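Local coordinates for protein methyltransferase FkbM (Methylobacillus flagellatus KT, PDB 2PY6) that probably transfers methyl groups, as a member of the FkbM methyltransferase family, to a substrate that is not known, at residues S240-I245 and R273-T278; L222-S227 and I245-G250. All coordinates share one frame; numbering follows the deposited sequence.

Contact 1. Residues S240-I245 and R273-T278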
loop_
_atom_site.group_PDB
_atom_site.type_symbol
_atom_site.label_atom_id
_atom_site.label_comp_id
_atom_site.label_asym_id
_atom_site.label_seq_id
_atom_site.Cartn_x
_atom_site.Cartn_y
_atom_site.Cartn_z
ATOM N N SER A 240 4.089 -0.455 -26.241
ATOM C CA SER A 240 4.716 -1.179 -27.362
ATOM C C SER A 240 6.068 -0.557 -27.737
ATOM O O SER A 240 6.930 -1.250 -28.234
ATOM C CB SER A 240 3.812 -1.304 -28.590
ATOM O OG SER A 240 2.484 -1.598 -28.224
ATOM N N LEU A 241 6.234 0.744 -27.524
ATOM C CA LEU A 241 7.504 1.402 -27.791
ATOM C C LEU A 241 8.501 0.897 -26.760
ATOM O O LEU A 241 9.661 0.564 -27.092
ATOM C CB LEU A 241 7.379 2.941 -27.741
ATOM C CG LEU A 241 8.704 3.735 -27.567
ATOM C CD1 LEU A 241 9.659 3.584 -28.745
ATOM C CD2 LEU A 241 8.469 5.195 -27.322
ATOM N N ALA A 242 8.066 0.831 -25.501
ATOM C CA ALA A 242 8.923 0.297 -24.448
ATOM C C ALA A 242 9.324 -1.129 -24.728
ATOM O O ALA A 242 10.465 -1.502 -24.474
ATOM C CB ALA A 242 8.234 0.393 -23.087
ATOM N N GLY A 243 8.403 -1.932 -25.282
ATOM C CA GLY A 243 8.707 -3.336 -25.586
ATOM C C GLY A 243 9.657 -3.476 -26.761
ATOM O O GLY A 243 10.545 -4.325 -26.739
ATOM N N LEU A 244 9.483 -2.659 -27.800
ATOM C CA LEU A 244 10.428 -2.711 -28.926
ATOM C C LEU A 244 11.826 -2.313 -28.415
ATOM O O LEU A 244 12.827 -2.972 -28.709
ATOM C CB LEU A 244 10.002 -1.826 -30.101
ATOM C CG LEU A 244 10.963 -1.802 -31.317
ATOM C CD1 LEU A 244 10.996 -3.108 -32.079
ATOM C CD2 LEU A 244 10.618 -0.716 -32.330
ATOM N N ILE A 245 11.890 -1.238 -27.641
ATOM C CA ILE A 245 13.170 -0.798 -27.066
ATOM C C ILE A 245 13.838 -1.950 -26.308
ATOM O O ILE A 245 15.027 -2.226 -26.501
ATOM C CB ILE A 245 12.995 0.425 -26.128
ATOM C CG1 ILE A 245 12.597 1.659 -26.934
ATOM C CG2 ILE A 245 14.307 0.709 -25.364
ATOM C CD1 ILE A 245 12.034 2.810 -26.093
ATOM N N ARG A 273 9.462 12.070 -23.360
ATOM C CA ARG A 273 10.432 12.756 -22.498
ATOM C C ARG A 273 11.332 11.789 -21.750
ATOM O O ARG A 273 12.419 12.161 -21.361
ATOM C CB ARG A 273 9.768 13.665 -21.457
ATOM C CG ARG A 273 9.260 14.956 -21.982
ATOM C CD ARG A 273 8.523 15.782 -20.898
ATOM N NE ARG A 273 7.533 16.616 -21.567
ATOM C CZ ARG A 273 6.214 16.449 -21.547
ATOM N NH1 ARG A 273 5.619 15.531 -20.821
ATOM N NH2 ARG A 273 5.457 17.277 -22.243
ATOM N N ARG A 274 10.894 10.559 -21.511
ATOM C CA ARG A 274 11.782 9.653 -20.817
ATOM C C ARG A 274 12.920 9.178 -21.732
ATOM O O ARG A 274 13.926 8.687 -21.251
ATOM C CB ARG A 274 11.035 8.535 -20.056
ATOM C CG ARG A 274 10.324 7.515 -20.814
ATOM C CD ARG A 274 9.760 6.433 -19.855
ATOM N NE ARG A 274 8.601 6.934 -19.118
ATOM C CZ ARG A 274 7.334 6.518 -19.267
ATOM N NH1 ARG A 274 7.006 5.523 -20.087
ATOM N NH2 ARG A 274 6.370 7.091 -18.543
ATOM N N TYR A 275 12.819 9.438 -23.038
ATOM C CA TYR A 275 13.828 9.014 -23.993
ATOM C C TYR A 275 14.546 10.133 -24.674
ATOM O O TYR A 275 15.332 9.887 -25.566
ATOM C CB TYR A 275 13.169 8.148 -25.048
ATOM C CG TYR A 275 12.475 6.951 -24.465
ATOM C CD1 TYR A 275 13.184 5.992 -23.759
ATOM C CD2 TYR A 275 11.120 6.750 -24.658
ATOM C CE1 TYR A 275 12.542 4.870 -23.215
ATOM C CE2 TYR A 275 10.469 5.637 -24.135
ATOM C CZ TYR A 275 11.175 4.696 -23.419
ATOM O OH TYR A 275 10.513 3.589 -22.915
ATOM N N THR A 276 14.350 11.354 -24.192
ATOM C CA THR A 276 14.921 12.520 -24.828
ATOM C C THR A 276 16.466 12.501 -25.041
ATOM O O THR A 276 16.957 13.002 -26.032
ATOM C CB THR A 276 14.403 13.831 -24.144
ATOM O OG1 THR A 276 15.038 14.949 -24.754
ATOM C CG2 THR A 276 14.735 13.889 -22.681
ATOM N N ASP A 277 17.219 11.888 -24.140
ATOM C CA ASP A 277 18.670 11.851 -24.255
ATOM C C ASP A 277 19.185 10.586 -24.924
ATOM O O ASP A 277 20.378 10.385 -24.953
ATOM C CB ASP A 277 19.284 11.902 -22.852
ATOM C CG ASP A 277 18.836 13.113 -22.055
ATOM O OD1 ASP A 277 18.868 14.247 -22.594
ATOM O OD2 ASP A 277 18.445 12.907 -20.887
ATOM N N THR A 278 18.302 9.694 -25.380
ATOM C CA THR A 278 18.734 8.454 -26.045
ATOM C C THR A 278 19.174 8.797 -27.464
ATOM O O THR A 278 18.856 9.882 -27.958
ATOM C CB THR A 278 17.611 7.413 -26.126
ATOM O OG1 THR A 278 16.577 7.866 -27.028
ATOM C CG2 THR A 278 17.019 7.119 -24.740
#
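In the Rossmann-like domain, whose seven-stranded sheet has the 3-2-1-4-5-7-6 order of class I methyltransferases, helix 239-248 meets Tyr275, the loop residue just after helix 262-274. Tyr275 carries the contact. Its ring reaches across to Leu241, Ala242 and Ile245, which lie on one side of helix 239-248. CD1 of Ile245 sits over one face of the ring in a CH-pi contact, 3.7 Å from the ring centroid and 25° off the normal. It is shifted toward the hydroxyl end, and its nearest ring atom is Tyr275 CZ at 3.4 Å. Ile245 gets there with CG1 anti to its carbonyl carbon (chi1 -68°) and an extended chain (chi2 164°). The opposite face of the ring is covered by Arg274 CG, 3.8 Å above the plane, so the ring lies between two aliphatic groups. Leu241 slides past the ring, and its CD2 comes obliquely to Tyr275 CE2 at 3.8 Å. CB of Ala242 lies 3.9 Å from Tyr275 OH. A type I turn from Tyr275 to Thr278 follows directly. Tyr275 O accepts both Thr278 N (3.0 Å) and Thr278 OG1 (2.8 Å), the latter in the carbonyl plane. Arg273 and Arg274 turn to the third subunit, where they bond to the backbone oxygens of Gly90 and Ser89. The contact is therefore apolar and dispersive: methyl groups and the Tyr275 ring join helix 239-248 to the turn that follows helix 262-274, while the polar groups of that turn hold the backbone of Tyr275.

Contact 2. Residues L222-S227 and I245-G250; sequences LRFSDS and IGVTKG
Thr248 and Val247, in the last turn of helix 239-248, pack against Phe224 and Ser225 of the extended loop that leads into strand 229-233. The two threonine branches do different work. CG2 lies anti to the carbonyl carbon and points at the loop, where it meets Ser225 O at 3.8 Å and, more loosely, Phe224 CB at 4.5 Å. OG1 takes the place between the backbone N and the carbonyl carbon (chi1 65°). From there it turns back to its own helix and bonds to Leu244 O. Val247 offers CG2 to the Phe224 ring, obliquely, with CD2 as the nearest ring atom at 4.3 Å. Phe224 CB points toward the helix, and its ring also meets Phe338 edge-to-face. The side chain of Ser225 points away from the helix. Its OG accepts Ser227 N at 3.1 Å with a nearly straight bond (167°), which makes an ST turn. Ser227 OG in turn donates to Asp226 OD1 at 3.0 Å, approaching from above the carboxylate plane. The helix closes in a Schellman motif: Lys249 has positive phi, Gly250 N bonds back to Ile245 O at 2.9 Å, and Lys249 N to Gly246 O at 3.3 Å. The side chain of Lys249 forms a salt bridge with Glu201 of the second subunit. Across the contact the touches are mostly long and involve carbon, so it is light apolar packing. Thr248 OG1 is used within its own helix and Ser225 OG in its own turn, which leaves methyl and ring carbons, with one backbone oxygen, to face each other.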
loop_
_atom_site.group_PDB
_atom_site.type_symbol
_atom_site.label_atom_id
_atom_site.label_comp_id
_atom_site.label_asym_id
_atom_site.label_seq_id
_atom_site.Cartn_x
_atom_site.Cartn_y
_atom_site.Cartn_z
ATOM N N LEU A 222 8.099 -14.359 -33.997
ATOM C CA LEU A 222 8.757 -13.271 -34.737
ATOM C C LEU A 222 10.210 -12.988 -34.373
ATOM O O LEU A 222 10.600 -13.070 -33.232
ATOM C CB LEU A 222 7.982 -11.974 -34.536
ATOM C CG LEU A 222 6.488 -11.967 -34.918
ATOM C CD1 LEU A 222 5.971 -10.597 -34.670
ATOM C CD2 LEU A 222 6.194 -12.383 -36.366
ATOM N N ARG A 223 10.990 -12.627 -35.383
ATOM C CA ARG A 223 12.372 -12.221 -35.231
ATOM C C ARG A 223 12.443 -10.700 -35.474
ATOM O O ARG A 223 11.995 -10.214 -36.512
ATOM C CB ARG A 223 13.226 -12.907 -36.300
ATOM C CG ARG A 223 14.706 -12.878 -36.034
ATOM C CD ARG A 223 15.521 -13.183 -37.303
ATOM N NE ARG A 223 15.867 -11.946 -38.024
ATOM C CZ ARG A 223 16.868 -11.119 -37.677
ATOM N NH1 ARG A 223 17.626 -11.358 -36.610
ATOM N NH2 ARG A 223 17.129 -10.033 -38.397
ATOM N N PHE A 224 13.040 -9.970 -34.548
ATOM C CA PHE A 224 13.225 -8.561 -34.705
ATOM C C PHE A 224 14.723 -8.320 -34.938
ATOM O O PHE A 224 15.569 -8.912 -34.270
ATOM C CB PHE A 224 12.724 -7.806 -33.479
ATOM C CG PHE A 224 11.264 -8.002 -33.214
ATOM C CD1 PHE A 224 10.314 -7.215 -33.847
ATOM C CD2 PHE A 224 10.835 -8.997 -32.366
ATOM C CE1 PHE A 224 8.969 -7.418 -33.640
ATOM C CE2 PHE A 224 9.486 -9.207 -32.146
ATOM C CZ PHE A 224 8.546 -8.410 -32.787
ATOM N N SER A 225 15.043 -7.442 -35.890
ATOM C CA SER A 225 16.402 -7.098 -36.182
ATOM C C SER A 225 16.742 -5.845 -35.380
ATOM O O SER A 225 15.958 -5.371 -34.553
ATOM C CB SER A 225 16.533 -6.802 -37.664
ATOM O OG SER A 225 15.879 -5.589 -37.928
ATOM N N ASP A 226 17.917 -5.304 -35.638
ATOM C CA ASP A 226 18.337 -4.042 -35.020
ATOM C C ASP A 226 17.974 -2.774 -35.850
ATOM O O ASP A 226 18.371 -1.663 -35.495
ATOM C CB ASP A 226 19.849 -4.110 -34.738
ATOM C CG ASP A 226 20.703 -4.172 -36.010
ATOM O OD1 ASP A 226 20.156 -4.378 -37.133
ATOM O OD2 ASP A 226 21.945 -4.029 -35.870
ATOM N N SER A 227 17.195 -2.943 -36.927
ATOM C CA SER A 227 16.852 -1.850 -37.827
ATOM C C SER A 227 15.355 -1.843 -38.121
ATOM O O SER A 227 14.916 -1.521 -39.238
ATOM C CB SER A 227 17.577 -2.055 -39.147
ATOM O OG SER A 227 18.925 -2.344 -38.913
ATOM N N ILE A 245 11.890 -1.238 -27.641
ATOM C CA ILE A 245 13.170 -0.798 -27.066
ATOM C C ILE A 245 13.838 -1.950 -26.308
ATOM O O ILE A 245 15.027 -2.226 -26.501
ATOM C CB ILE A 245 12.995 0.425 -26.128
ATOM C CG1 ILE A 245 12.597 1.659 -26.934
ATOM C CG2 ILE A 245 14.307 0.709 -25.364
ATOM C CD1 ILE A 245 12.034 2.810 -26.093
ATOM N N GLY A 246 13.067 -2.627 -25.454
ATOM C CA GLY A 246 13.605 -3.716 -24.636
ATOM C C GLY A 246 14.162 -4.877 -25.439
ATOM O O GLY A 246 15.322 -5.268 -25.248
ATOM N N VAL A 247 13.369 -5.414 -26.374
ATOM C CA VAL A 247 13.814 -6.612 -27.115
ATOM C C VAL A 247 14.903 -6.336 -28.118
ATOM O O VAL A 247 15.633 -7.240 -28.458
ATOM C CB VAL A 247 12.669 -7.407 -27.794
ATOM C CG1 VAL A 247 11.672 -7.821 -26.744
ATOM C CG2 VAL A 247 12.013 -6.607 -28.942
ATOM N N THR A 248 15.035 -5.089 -28.557
ATOM C CA THR A 248 16.076 -4.700 -29.516
ATOM C C THR A 248 17.296 -4.044 -28.848
ATOM O O THR A 248 18.224 -3.656 -29.519
ATOM C CB THR A 248 15.538 -3.679 -30.555
ATOM O OG1 THR A 248 15.188 -2.438 -29.909
ATOM C CG2 THR A 248 14.356 -4.237 -31.306
ATOM N N LYS A 249 17.246 -3.908 -27.529
ATOM C CA LYS A 249 18.281 -3.273 -26.742
ATOM C C LYS A 249 18.577 -1.862 -27.242
ATOM O O LYS A 249 19.731 -1.496 -27.451
ATOM C CB LYS A 249 19.533 -4.138 -26.695
ATOM C CG LYS A 249 19.336 -5.516 -26.093
ATOM C CD LYS A 249 20.702 -6.199 -25.876
ATOM C CE LYS A 249 20.530 -7.722 -25.658
ATOM N NZ LYS A 249 19.508 -8.044 -24.645
ATOM N N GLY A 250 17.521 -1.070 -27.400
ATOM C CA GLY A 250 17.629 0.324 -27.814
ATOM C C GLY A 250 18.116 0.547 -29.223
ATOM O O GLY A 250 18.733 1.536 -29.493
#

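In the fold
Along the chain, 222-227 comes first, in the loop before strand 229-233. The chain then runs through that strand into helix 239-248, whose last turn meets the loop again and completes contact 2, closing a loop that holds the strand and most of the helix. Contact 1 starts on the same helix. It closes after strand 254-258 and helix 262-274, where the chain returns at 273-278. The two closures cross: contact 1 opens before contact 2 closes, and itself closes after it. They share Ile245, which touches across only in contact 1. Their centres are about 12 Å apart. Helix 239-248 is thus tied to the entry loop of its preceding strand and to the turn after the next helix. Both contacts also touch the second subunit.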